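Local atomic coordinates of 450aa long hypothetical fmu protein (Pyrococcus horikoshii, PDB entry 2YXL), a protein that probably methylates cytosine at C5 in RNA, with S-adenosyl-L-methionine as methyl donor, as a member of the RsmB/NOP methyltransferase family. Residues Ala17-Ile22 / Arg87-Val92; Gly65-Val70 / Ala93-Leu98; Glu199-Glu204 / Gly239-Gln244; Ile189-Leu194 / Thr220-Lys225. One frame throughout, in Å; residues are numbered along the deposited sequence.

In the fold
The four contacts form two clusters. Contacts 1 and 2, with centres about 11 Å apart, share helix 84-99 in the N-terminal helical region; their segments alternate along the chain, and a salt bridge joins one contact to the other. Contacts 3 and 4 follow in sequence and also alternate, their centres about 5 Å apart. They meet in the antiparallel sheet of the ferredoxin-like part, where strands 186-191 and 241-243 are neighbours bonded backbone to backbone and helix 198-207 packs nearby. The clusters are separate: contacts 1 and 3 lie about 33 Å apart between centres. Of the two, the second lies beside the cofactor-binding methyltransferase domain.

Contact 1: Ala17-Ile22 / Arg87-Val92; sequences AIIEAI and RAALRV
Val92 is the bump that fits among Ile18, Ile19 and Ile22 where helix 12-24 packs on helix 84-99 in the all-helical N-terminal region, which probably corresponds to the NusB-like domain of bacterial Fmu/RsmB proteins. The local axes come within 8.4 Å at an angle of 123°, a close approach consistent with the small Ala88, which faces the isoleucines, and Ala89 at its flank. The two methyls of Val92 divide the work. CG1, anti to the backbone N, reaches CD1 of Ile18 at 3.6 Å, while CG2 sits 4.0 Å from CG1 of Ile19 and equally far from CG1 of Ile22. A beta-branched valine suits this place because it fills both directions without a long chain. At Ala88 the roles reverse: its small CB forms the floor of a hollow into which Ile22 pushes CG2, at 3.9 Å, and the same CB lies against the backbone O of Ile19. Ile19 spreads further, with CD1 near CB of Ala89, while Ala114 and Ile118 of helix 104-121 also touch its side chain. Beside this apolar patch the aliphatic part of Arg91 passes Ile22, and its charged end pairs with Asp68 and Glu26. The guanidinium of Arg91 also has a neighbour within its own helix: CD of Arg87 stands 3.6 Å above the plane, over its centre.

Contact 2: Gly65-Val70 / Ala93-Leu98; sequences GLIDKV and AVDIAL
Ile67 and Val94, their CA atoms 6.7 Å apart, mark where segments 65-70 and 93-98 cross almost perpendicularly, at 94°, with the local helix axes 10.1 Å apart. Such a separation suits branched side chains, which span it from both helices. Ile67 works with two branches. Its CG2, anti to the backbone N, lies 4.0 Å from CG1 of Val94, while CD1 reaches on to Asp95 and stands 3.6 Å from OD2. One turn along, Val70 sets CG1 3.8 Å from the same Val94 methyl, which is thus shared between Ile67 and Val70. CG2 of Val70 lies 4.2 Å from CD1 of Leu98, the two side chains running past one another in opposite senses. Asp95 is unusual in this buried setting: OD1 shares a weak hydrogen bond with NE2 of His100, and OD2 lies close to OD2 of Asp59, a proximity that might favour protonation of one of the two acids. An alanine in place of Ile67 would probably open a gap beside Val94 CG1 and deprive the Asp95 carboxylate of the methyl lying against it. With Ile137 of helix 124-138 also packing on Val94, the contact is an example of near-orthogonal helix packing in an all-helical domain.

Contact 3: Glu199-Glu204 / Gly239-Gln244; sequences EEVIGE and GKIIVQ
Lys240 stretches from just before strand 241-243 toward helix 198-207 and meets it at several heights. Its CB lies loosely beside CG2 of Val201, 4.5 Å away. CG stands anti to the carbonyl carbon (chi1 -64°), which, with the fully extended chain through CD, carries NZ to the helix; the side chain also brushes Ala196. CE comes within 4.1 Å of OE1 of Glu200. At the tip, NZ forms a weak, long salt bridge to that same OE1, at 3.5 Å, the two side chains crossing at about a right angle. OE1 of Glu204, one helical turn on, is 4.0 Å from NZ, close enough to add some attraction, probably, though beyond a salt bridge. The other oxygen of Glu200, OE2, accepts a hydrogen bond from the backbone N of Asn197. Deeper in, Val201 CG1 packs on Ile241 CG2 at 3.7 Å, a fitting pair of beta-branched residues for the core between sheet and helix in this ferredoxin-like part. Just before Lys240, Gly239 takes the positive phi of the Schellman motif ending helix 234-237. The chemistry implies a division of labour: apolar packing holds helix against strand, while opposite charges at the more exposed edge probably contribute a diffuse attraction.

Contact 4: Ile189-Leu194 / Thr220-Lys225; sequences IRVNTL and TILKIK
Ile221 and Arg190 are brought together by a turn in the isoleucine: chi2 of -72° swings CD1 of Ile221 to within 3.7 Å of CB of Arg190. On the opposite face of the sheet, chi1 of 59° puts CG1 of Ile189 between its backbone N and carbonyl carbon, 4.0 Å from CB of Leu222. These pairs belong to antiparallel neighbours in the four-stranded sheet of the ferredoxin-like part, strands 186-191 and 221-225, whose local directions differ by 137°. Ile189 and Leu222 form the hydrogen-bonded pair, with Ile189 N to Leu222 O and Leu222 N to Ile189 O both 2.9 Å. Arg190 and Ile221 form the adjoining non-hydrogen-bonded pair. The pairing continues with Val191 N donating to Thr220 O, also at 2.9 Å. Packing also runs diagonally: CG2 of Val191 meets CD1 of Leu222 at 3.7 Å, a contact that Val201 of helix 198-207 covers; bulky apolar residues suit this face because the helix buries it. Where the strand gives way to loop, CG2 of Thr193 touches CG2 of Thr220, the threonine chains crossing at about a right angle, while the hydroxyl of Thr193 bonds to Glu279. The side chain of Arg190, on the Ile221 face, is about 8 Å from the bound sinefungin. Its guanidinium forms a salt bridge to Glu279 and a hydrogen bond to Gln244, with a weaker one to Gly272 O. Backbone bonds and apolar packing thus fix the strand, and a charged, hydrogen-bonded arginine ties it to the cofactor-binding domain.

Contact 1: Ala17-Ile22 / Arg87-Val92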
loop_
_atom_site.group_PDB
_atom_site.type_symbol
_atom_site.label_atom_id
_atom_site.label_comp_id
_atom_site.label_asym_id
_atom_site.label_seq_id
_atom_site.Cartn_x
_atom_site.Cartn_y
_atom_site.Cartn_z
ATOM N N ALA A 17 -15.838 6.087 15.159
ATOM C CA ALA A 17 -14.742 6.379 14.240
ATOM C C ALA A 17 -14.059 5.137 13.660
ATOM O O ALA A 17 -13.926 5.033 12.438
ATOM C CB ALA A 17 -13.717 7.307 14.902
ATOM N N ILE A 18 -13.626 4.203 14.512
ATOM C CA ILE A 18 -12.939 3.002 14.007
ATOM C C ILE A 18 -13.891 2.079 13.272
ATOM O O ILE A 18 -13.491 1.436 12.309
ATOM C CB ILE A 18 -12.210 2.143 15.087
ATOM C CG1 ILE A 18 -12.457 2.651 16.500
ATOM C CG2 ILE A 18 -10.725 1.964 14.734
ATOM C CD1 ILE A 18 -13.637 1.994 17.153
ATOM N N ILE A 19 -15.138 2.004 13.733
ATOM C CA ILE A 19 -16.151 1.205 13.052
ATOM C C ILE A 19 -16.314 1.702 11.617
ATOM O O ILE A 19 -16.253 0.907 10.679
ATOM C CB ILE A 19 -17.514 1.193 13.796
ATOM C CG1 ILE A 19 -17.376 0.479 15.146
ATOM C CG2 ILE A 19 -18.597 0.513 12.936
ATOM C CD1 ILE A 19 -18.574 0.632 16.067
ATOM N N GLU A 20 -16.489 3.014 11.451
ATOM C CA GLU A 20 -16.609 3.605 10.121
ATOM C C GLU A 20 -15.323 3.447 9.302
ATOM O O GLU A 20 -15.382 3.215 8.095
ATOM C CB GLU A 20 -17.064 5.071 10.195
ATOM C CG GLU A 20 -17.175 5.766 8.830
ATOM C CD GLU A 20 -18.477 6.540 8.625
ATOM O OE1 GLU A 20 -18.856 6.745 7.450
ATOM O OE2 GLU A 20 -19.125 6.941 9.616
ATOM N N ALA A 21 -14.169 3.548 9.959
ATOM C CA ALA A 21 -12.883 3.379 9.279
ATOM C C ALA A 21 -12.689 1.945 8.793
ATOM O O ALA A 21 -12.203 1.720 7.684
ATOM C CB ALA A 21 -11.728 3.801 10.186
ATOM N N ILE A 22 -13.071 0.988 9.635
ATOM C CA ILE A 22 -12.974 -0.430 9.304
ATOM C C ILE A 22 -13.984 -0.795 8.213
ATOM O O ILE A 22 -13.664 -1.561 7.296
ATOM C CB ILE A 22 -13.133 -1.322 10.570
ATOM C CG1 ILE A 22 -11.954 -1.113 11.538
ATOM C CG2 ILE A 22 -13.271 -2.795 10.212
ATOM C CD1 ILE A 22 -10.563 -1.405 10.962
ATOM N N ARG A 87 -20.305 -6.500 10.391
ATOM C CA ARG A 87 -18.980 -7.110 10.285
ATOM C C ARG A 87 -17.891 -6.202 10.858
ATOM O O ARG A 87 -17.044 -6.659 11.622
ATOM C CB ARG A 87 -18.657 -7.499 8.833
ATOM C CG ARG A 87 -17.229 -8.023 8.625
ATOM C CD ARG A 87 -17.013 -8.685 7.261
ATOM N NE ARG A 87 -17.312 -7.793 6.140
ATOM C CZ ARG A 87 -18.446 -7.814 5.439
ATOM N NH1 ARG A 87 -18.618 -6.960 4.444
ATOM N NH2 ARG A 87 -19.406 -8.684 5.727
ATOM N N ALA A 88 -17.924 -4.924 10.484
ATOM C CA ALA A 88 -16.967 -3.937 10.977
ATOM C C ALA A 88 -17.056 -3.781 12.495
ATOM O O ALA A 88 -16.031 -3.756 13.177
ATOM C CB ALA A 88 -17.176 -2.596 10.284
ATOM N N ALA A 89 -18.275 -3.698 13.023
ATOM C CA ALA A 89 -18.469 -3.560 14.467
ATOM C C ALA A 89 -17.959 -4.789 15.217
ATOM O O ALA A 89 -17.294 -4.657 16.250
ATOM C CB ALA A 89 -19.926 -3.293 14.798
ATOM N N LEU A 90 -18.260 -5.973 14.689
ATOM C CA LEU A 90 -17.815 -7.222 15.297
ATOM C C LEU A 90 -16.286 -7.319 15.314
ATOM O O LEU A 90 -15.701 -7.740 16.314
ATOM C CB LEU A 90 -18.444 -8.429 14.590
ATOM C CG LEU A 90 -19.941 -8.697 14.801
ATOM C CD1 LEU A 90 -20.406 -9.842 13.931
ATOM C CD2 LEU A 90 -20.265 -8.986 16.272
ATOM N N ARG A 91 -15.646 -6.900 14.223
ATOM C CA ARG A 91 -14.184 -6.884 14.138
ATOM C C ARG A 91 -13.561 -5.950 15.181
ATOM O O ARG A 91 -12.591 -6.307 15.855
ATOM C CB ARG A 91 -13.727 -6.494 12.729
ATOM C CG ARG A 91 -13.872 -7.606 11.704
ATOM C CD ARG A 91 -13.675 -7.108 10.279
ATOM N NE ARG A 91 -13.556 -8.229 9.344
ATOM C CZ ARG A 91 -13.471 -8.116 8.021
ATOM N NH1 ARG A 91 -13.498 -6.926 7.430
ATOM N NH2 ARG A 91 -13.363 -9.210 7.280
ATOM N N VAL A 92 -14.139 -4.761 15.309
ATOM C CA VAL A 92 -13.705 -3.773 16.281
ATOM C C VAL A 92 -13.836 -4.314 17.712
ATOM O O VAL A 92 -12.897 -4.203 18.514
ATOM C CB VAL A 92 -14.496 -2.449 16.103
ATOM C CG1 VAL A 92 -14.329 -1.528 17.309
ATOM C CG2 VAL A 92 -14.065 -1.743 14.820
HETATM O O HOH W 1 -14.962 -4.578 7.870
#

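Contact 2: Gly65-Val70 / Ala93-Leu98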
loop_
_atom_site.group_PDB
_atom_site.type_symbol
_atom_site.label_atom_id
_atom_site.label_comp_id
_atom_site.label_asym_id
_atom_site.label_seq_id
_atom_site.Cartn_x
_atom_site.Cartn_y
_atom_site.Cartn_z
ATOM N N GLY A 65 -7.996 -11.807 9.342
ATOM C CA GLY A 65 -8.344 -13.204 9.097
ATOM C C GLY A 65 -8.493 -14.024 10.362
ATOM O O GLY A 65 -9.301 -14.950 10.421
ATOM N N LEU A 66 -7.708 -13.678 11.377
ATOM C CA LEU A 66 -7.760 -14.368 12.658
ATOM C C LEU A 66 -8.972 -13.904 13.464
ATOM O O LEU A 66 -9.671 -14.719 14.077
ATOM C CB LEU A 66 -6.453 -14.160 13.427
ATOM C CG LEU A 66 -5.199 -14.777 12.788
ATOM C CD1 LEU A 66 -3.917 -14.155 13.343
ATOM C CD2 LEU A 66 -5.177 -16.296 12.949
ATOM N N ILE A 67 -9.220 -12.596 13.441
ATOM C CA ILE A 67 -10.417 -12.007 14.040
ATOM C C ILE A 67 -11.692 -12.646 13.461
ATOM O O ILE A 67 -12.603 -13.021 14.209
ATOM C CB ILE A 67 -10.418 -10.457 13.880
ATOM C CG1 ILE A 67 -9.379 -9.828 14.823
ATOM C CG2 ILE A 67 -11.805 -9.872 14.132
ATOM C CD1 ILE A 67 -9.033 -8.370 14.531
ATOM N N ASP A 68 -11.731 -12.791 12.136
ATOM C CA ASP A 68 -12.865 -13.405 11.442
ATOM C C ASP A 68 -13.119 -14.846 11.888
ATOM O O ASP A 68 -14.273 -15.231 12.091
ATOM C CB ASP A 68 -12.682 -13.337 9.917
ATOM C CG ASP A 68 -12.834 -11.917 9.357
ATOM O OD1 ASP A 68 -13.206 -10.989 10.117
ATOM O OD2 ASP A 68 -12.581 -11.729 8.146
ATOM N N LYS A 69 -12.051 -15.631 12.053
ATOM C CA LYS A 69 -12.168 -17.000 12.576
ATOM C C LYS A 69 -12.794 -17.042 13.970
ATOM O O LYS A 69 -13.545 -17.968 14.282
ATOM C CB LYS A 69 -10.816 -17.712 12.608
ATOM C CG LYS A 69 -10.320 -18.186 11.253
ATOM C CD LYS A 69 -9.147 -19.153 11.402
ATOM C CE LYS A 69 -8.283 -19.188 10.145
ATOM N NZ LYS A 69 -9.043 -19.616 8.933
ATOM N N VAL A 70 -12.478 -16.045 14.796
ATOM C CA VAL A 70 -13.082 -15.915 16.122
ATOM C C VAL A 70 -14.568 -15.573 16.004
ATOM O O VAL A 70 -15.405 -16.170 16.690
ATOM C CB VAL A 70 -12.350 -14.859 17.000
ATOM C CG1 VAL A 70 -13.146 -14.553 18.270
ATOM C CG2 VAL A 70 -10.940 -15.332 17.351
ATOM N N ALA A 93 -14.989 -4.914 18.012
ATOM C CA ALA A 93 -15.273 -5.430 19.353
ATOM C C ALA A 93 -14.382 -6.611 19.737
ATOM O O ALA A 93 -13.879 -6.668 20.859
ATOM C CB ALA A 93 -16.749 -5.800 19.490
ATOM N N VAL A 94 -14.190 -7.543 18.806
ATOM C CA VAL A 94 -13.345 -8.718 19.040
ATOM C C VAL A 94 -11.887 -8.311 19.266
ATOM O O VAL A 94 -11.226 -8.827 20.167
ATOM C CB VAL A 94 -13.471 -9.762 17.890
ATOM C CG1 VAL A 94 -12.365 -10.818 17.969
ATOM C CG2 VAL A 94 -14.849 -10.425 17.921
ATOM N N ASP A 95 -11.404 -7.368 18.462
ATOM C CA ASP A 95 -10.038 -6.865 18.596
ATOM C C ASP A 95 -9.815 -6.141 19.925
ATOM O O ASP A 95 -8.779 -6.318 20.576
ATOM C CB ASP A 95 -9.698 -5.932 17.437
ATOM C CG ASP A 95 -8.235 -5.569 17.396
ATOM O OD1 ASP A 95 -7.909 -4.384 17.621
ATOM O OD2 ASP A 95 -7.408 -6.471 17.151
ATOM N N ILE A 96 -10.789 -5.323 20.318
ATOM C CA ILE A 96 -10.702 -4.570 21.564
ATOM C C ILE A 96 -10.759 -5.510 22.773
ATOM O O ILE A 96 -9.973 -5.364 23.712
ATOM C CB ILE A 96 -11.756 -3.430 21.624
ATOM C CG1 ILE A 96 -11.283 -2.249 20.768
ATOM C CG2 ILE A 96 -11.990 -2.971 23.053
ATOM C CD1 ILE A 96 -12.322 -1.168 20.537
ATOM N N ALA A 97 -11.663 -6.487 22.723
ATOM C CA ALA A 97 -11.836 -7.449 23.814
ATOM C C ALA A 97 -10.644 -8.393 23.987
ATOM O O ALA A 97 -10.255 -8.698 25.113
ATOM C CB ALA A 97 -13.121 -8.247 23.632
ATOM N N LEU A 98 -10.069 -8.848 22.878
ATOM C CA LEU A 98 -8.976 -9.818 22.930
ATOM C C LEU A 98 -7.610 -9.202 23.201
ATOM O O LEU A 98 -6.772 -9.827 23.850
ATOM C CB LEU A 98 -8.903 -10.644 21.640
ATOM C CG LEU A 98 -10.005 -11.650 21.289
ATOM C CD1 LEU A 98 -9.570 -12.465 20.074
ATOM C CD2 LEU A 98 -10.351 -12.567 22.456
#

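Contact 3: Glu199-Glu204 / Gly239-Gln244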
loop_
_atom_site.group_PDB
_atom_site.type_symbol
_atom_site.label_atom_id
_atom_site.label_comp_id
_atom_site.label_asym_id
_atom_site.label_seq_id
_atom_site.Cartn_x
_atom_site.Cartn_y
_atom_site.Cartn_z
ATOM N N GLU A 199 15.754 20.604 2.738
ATOM C CA GLU A 199 15.934 21.259 4.039
ATOM C C GLU A 199 14.794 22.222 4.374
ATOM O O GLU A 199 14.343 22.285 5.521
ATOM C CB GLU A 199 17.285 21.984 4.111
ATOM C CG GLU A 199 18.501 21.066 4.292
ATOM C CD GLU A 199 18.466 20.257 5.585
ATOM O OE1 GLU A 199 18.790 19.050 5.535
ATOM O OE2 GLU A 199 18.114 20.818 6.649
ATOM N N GLU A 200 14.338 22.961 3.366
ATOM C CA GLU A 200 13.200 23.869 3.492
ATOM C C GLU A 200 11.948 23.114 3.947
ATOM O O GLU A 200 11.220 23.582 4.827
ATOM C CB GLU A 200 12.959 24.580 2.156
ATOM C CG GLU A 200 11.657 25.369 2.046
ATOM C CD GLU A 200 11.115 25.413 0.621
ATOM O OE1 GLU A 200 10.377 26.367 0.293
ATOM O OE2 GLU A 200 11.422 24.493 -0.172
ATOM N N VAL A 201 11.716 21.945 3.348
ATOM C CA VAL A 201 10.596 21.076 3.717
ATOM C C VAL A 201 10.770 20.517 5.133
ATOM O O VAL A 201 9.838 20.568 5.938
ATOM C CB VAL A 201 10.397 19.928 2.687
ATOM C CG1 VAL A 201 9.421 18.880 3.211
ATOM C CG2 VAL A 201 9.917 20.481 1.352
ATOM N N ILE A 202 11.963 19.998 5.429
ATOM C CA ILE A 202 12.291 19.493 6.767
ATOM C C ILE A 202 12.007 20.545 7.846
ATOM O O ILE A 202 11.368 20.246 8.858
ATOM C CB ILE A 202 13.764 18.998 6.856
ATOM C CG1 ILE A 202 13.947 17.718 6.030
ATOM C CG2 ILE A 202 14.187 18.769 8.313
ATOM C CD1 ILE A 202 15.378 17.208 5.969
ATOM N N GLY A 203 12.472 21.773 7.612
ATOM C CA GLY A 203 12.232 22.894 8.525
ATOM C C GLY A 203 10.761 23.205 8.747
ATOM O O GLY A 203 10.338 23.445 9.880
ATOM N N GLU A 204 9.985 23.197 7.663
ATOM C CA GLU A 204 8.544 23.449 7.722
ATOM C C GLU A 204 7.807 22.343 8.482
ATOM O O GLU A 204 6.829 22.612 9.185
ATOM C CB GLU A 204 7.963 23.605 6.310
ATOM C CG GLU A 204 6.548 24.191 6.263
ATOM C CD GLU A 204 5.870 24.012 4.911
ATOM O OE1 GLU A 204 6.535 24.199 3.868
ATOM O OE2 GLU A 204 4.662 23.691 4.891
ATOM N N GLY A 239 2.067 21.442 -3.330
ATOM C CA GLY A 239 2.672 20.432 -4.196
ATOM C C GLY A 239 4.159 20.237 -3.977
ATOM O O GLY A 239 4.895 19.907 -4.910
ATOM N N LYS A 240 4.599 20.439 -2.738
ATOM C CA LYS A 240 6.007 20.295 -2.380
ATOM C C LYS A 240 6.350 18.860 -1.986
ATOM O O LYS A 240 7.512 18.451 -2.081
ATOM C CB LYS A 240 6.381 21.257 -1.246
ATOM C CG LYS A 240 6.262 22.734 -1.606
ATOM C CD LYS A 240 6.679 23.631 -0.448
ATOM C CE LYS A 240 6.604 25.098 -0.839
ATOM N NZ LYS A 240 6.906 25.993 0.310
ATOM N N ILE A 241 5.340 18.109 -1.545
ATOM C CA ILE A 241 5.522 16.725 -1.088
ATOM C C ILE A 241 4.447 15.764 -1.607
ATOM O O ILE A 241 3.299 16.158 -1.835
ATOM C CB ILE A 241 5.583 16.617 0.465
ATOM C CG1 ILE A 241 4.290 17.137 1.109
ATOM C CG2 ILE A 241 6.811 17.340 1.015
ATOM C CD1 ILE A 241 4.000 16.548 2.472
ATOM N N ILE A 242 4.836 14.501 -1.780
ATOM C CA ILE A 242 3.927 13.437 -2.212
ATOM C C ILE A 242 4.254 12.142 -1.459
ATOM O O ILE A 242 5.424 11.854 -1.195
ATOM C CB ILE A 242 3.982 13.225 -3.761
ATOM C CG1 ILE A 242 2.938 12.196 -4.219
ATOM C CG2 ILE A 242 5.402 12.850 -4.229
ATOM C CD1 ILE A 242 2.676 12.180 -5.727
ATOM N N VAL A 243 3.225 11.377 -1.101
ATOM C CA VAL A 243 3.416 10.102 -0.403
ATOM C C VAL A 243 3.999 9.060 -1.354
ATOM O O VAL A 243 3.375 8.699 -2.347
ATOM C CB VAL A 243 2.094 9.564 0.222
ATOM C CG1 VAL A 243 2.335 8.248 0.960
ATOM C CG2 VAL A 243 1.486 10.589 1.170
ATOM N N GLN A 244 5.205 8.594 -1.046
ATOM C CA GLN A 244 5.873 7.563 -1.836
ATOM C C GLN A 244 6.887 6.816 -0.979
ATOM O O GLN A 244 7.620 7.427 -0.201
ATOM C CB GLN A 244 6.572 8.170 -3.065
ATOM C CG GLN A 244 7.245 7.136 -3.963
ATOM C CD GLN A 244 7.871 7.722 -5.218
ATOM O OE1 GLN A 244 8.785 8.550 -5.152
ATOM N NE2 GLN A 244 7.399 7.267 -6.377
#

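Contact 4: Ile189-Leu194 / Thr220-Lys225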
loop_
_atom_site.group_PDB
_atom_site.type_symbol
_atom_site.label_atom_id
_atom_site.label_comp_id
_atom_site.label_asym_id
_atom_site.label_seq_id
_atom_site.Cartn_x
_atom_site.Cartn_y
_atom_site.Cartn_z
ATOM N N ILE A 189 7.525 10.067 2.458
ATOM C CA ILE A 189 7.163 11.099 1.477
ATOM C C ILE A 189 8.351 11.491 0.598
ATOM O O ILE A 189 9.505 11.364 1.010
ATOM C CB ILE A 189 6.571 12.383 2.144
ATOM C CG1 ILE A 189 7.567 13.010 3.134
ATOM C CG2 ILE A 189 5.229 12.085 2.818
ATOM C CD1 ILE A 189 7.250 14.448 3.513
ATOM N N ARG A 190 8.063 11.958 -0.616
ATOM C CA ARG A 190 9.097 12.484 -1.503
ATOM C C ARG A 190 8.946 13.993 -1.647
ATOM O O ARG A 190 7.829 14.505 -1.760
ATOM C CB ARG A 190 9.049 11.815 -2.879
ATOM C CG ARG A 190 10.356 11.933 -3.655
ATOM C CD ARG A 190 10.244 11.440 -5.096
ATOM N NE ARG A 190 9.558 12.403 -5.955
ATOM C CZ ARG A 190 8.347 12.228 -6.479
ATOM N NH1 ARG A 190 7.659 11.110 -6.257
ATOM N NH2 ARG A 190 7.823 13.176 -7.241
ATOM N N VAL A 191 10.076 14.695 -1.634
ATOM C CA VAL A 191 10.104 16.141 -1.825
ATOM C C VAL A 191 10.196 16.464 -3.317
ATOM O O VAL A 191 11.084 15.971 -4.018
ATOM C CB VAL A 191 11.278 16.797 -1.040
ATOM C CG1 VAL A 191 11.471 18.257 -1.440
ATOM C CG2 VAL A 191 11.038 16.690 0.457
ATOM N N ASN A 192 9.260 17.285 -3.790
ATOM C CA ASN A 192 9.222 17.724 -5.181
ATOM C C ASN A 192 10.289 18.785 -5.450
ATOM O O ASN A 192 10.082 19.972 -5.176
ATOM C CB ASN A 192 7.816 18.245 -5.525
ATOM C CG ASN A 192 7.668 18.663 -6.987
ATOM O OD1 ASN A 192 6.736 19.387 -7.334
ATOM N ND2 ASN A 192 8.572 18.205 -7.842
ATOM N N THR A 193 11.425 18.342 -5.990
ATOM C CA THR A 193 12.573 19.216 -6.265
ATOM C C THR A 193 12.246 20.315 -7.274
ATOM O O THR A 193 12.913 21.348 -7.321
ATOM C CB THR A 193 13.791 18.423 -6.783
ATOM O OG1 THR A 193 13.411 17.648 -7.928
ATOM C CG2 THR A 193 14.335 17.505 -5.699
ATOM N N LEU A 194 11.208 20.077 -8.067
ATOM C CA LEU A 194 10.750 21.014 -9.079
ATOM C C LEU A 194 10.090 22.249 -8.456
ATOM O O LEU A 194 9.942 23.279 -9.117
ATOM C CB LEU A 194 9.765 20.299 -10.006
ATOM C CG LEU A 194 9.786 20.587 -11.504
ATOM C CD1 LEU A 194 9.435 19.317 -12.265
ATOM C CD2 LEU A 194 8.835 21.722 -11.861
ATOM N N THR A 220 15.905 12.701 -1.154
ATOM C CA THR A 220 14.646 13.418 -1.367
ATOM C C THR A 220 13.475 12.720 -0.671
ATOM O O THR A 220 12.359 13.248 -0.639
ATOM C CB THR A 220 14.330 13.631 -2.863
ATOM O OG1 THR A 220 14.519 12.407 -3.578
ATOM C CG2 THR A 220 15.226 14.703 -3.451
ATOM N N ILE A 221 13.743 11.539 -0.115
ATOM C CA ILE A 221 12.754 10.789 0.655
ATOM C C ILE A 221 12.878 11.099 2.149
ATOM O O ILE A 221 13.976 11.073 2.718
ATOM C CB ILE A 221 12.862 9.255 0.392
ATOM C CG1 ILE A 221 12.374 8.905 -1.025
ATOM C CG2 ILE A 221 12.106 8.440 1.454
ATOM C CD1 ILE A 221 10.857 8.997 -1.233
ATOM N N LEU A 222 11.744 11.402 2.773
ATOM C CA LEU A 222 11.697 11.665 4.203
ATOM C C LEU A 222 10.722 10.727 4.881
ATOM O O LEU A 222 9.620 10.491 4.380
ATOM C CB LEU A 222 11.280 13.113 4.482
ATOM C CG LEU A 222 12.007 14.266 3.782
ATOM C CD1 LEU A 222 11.251 15.560 4.021
ATOM C CD2 LEU A 222 13.458 14.385 4.239
ATOM N N LYS A 223 11.130 10.191 6.024
ATOM C CA LYS A 223 10.209 9.461 6.880
ATOM C C LYS A 223 9.731 10.398 7.981
ATOM O O LYS A 223 10.539 11.002 8.689
ATOM C CB LYS A 223 10.855 8.190 7.435
ATOM C CG LYS A 223 11.160 7.153 6.352
ATOM C CD LYS A 223 11.920 5.939 6.890
ATOM C CE LYS A 223 12.042 4.831 5.822
ATOM N NZ LYS A 223 12.998 5.165 4.706
ATOM N N ILE A 224 8.415 10.556 8.082
ATOM C CA ILE A 224 7.812 11.405 9.104
ATOM C C ILE A 224 6.940 10.576 10.042
ATOM O O ILE A 224 6.243 9.660 9.605
ATOM C CB ILE A 224 7.023 12.607 8.501
ATOM C CG1 ILE A 224 5.811 12.140 7.684
ATOM C CG2 ILE A 224 7.949 13.490 7.661
ATOM C CD1 ILE A 224 4.806 13.241 7.360
ATOM N N LYS A 225 7.002 10.890 11.332
ATOM C CA LYS A 225 6.250 10.155 12.340
ATOM C C LYS A 225 4.828 10.701 12.421
ATOM O O LYS A 225 4.618 11.863 12.779
ATOM C CB LYS A 225 6.948 10.240 13.705
ATOM C CG LYS A 225 6.524 9.165 14.703
ATOM C CD LYS A 225 7.388 9.210 15.955
ATOM C CE LYS A 225 7.382 7.888 16.713
ATOM N NZ LYS A 225 6.120 7.659 17.472
#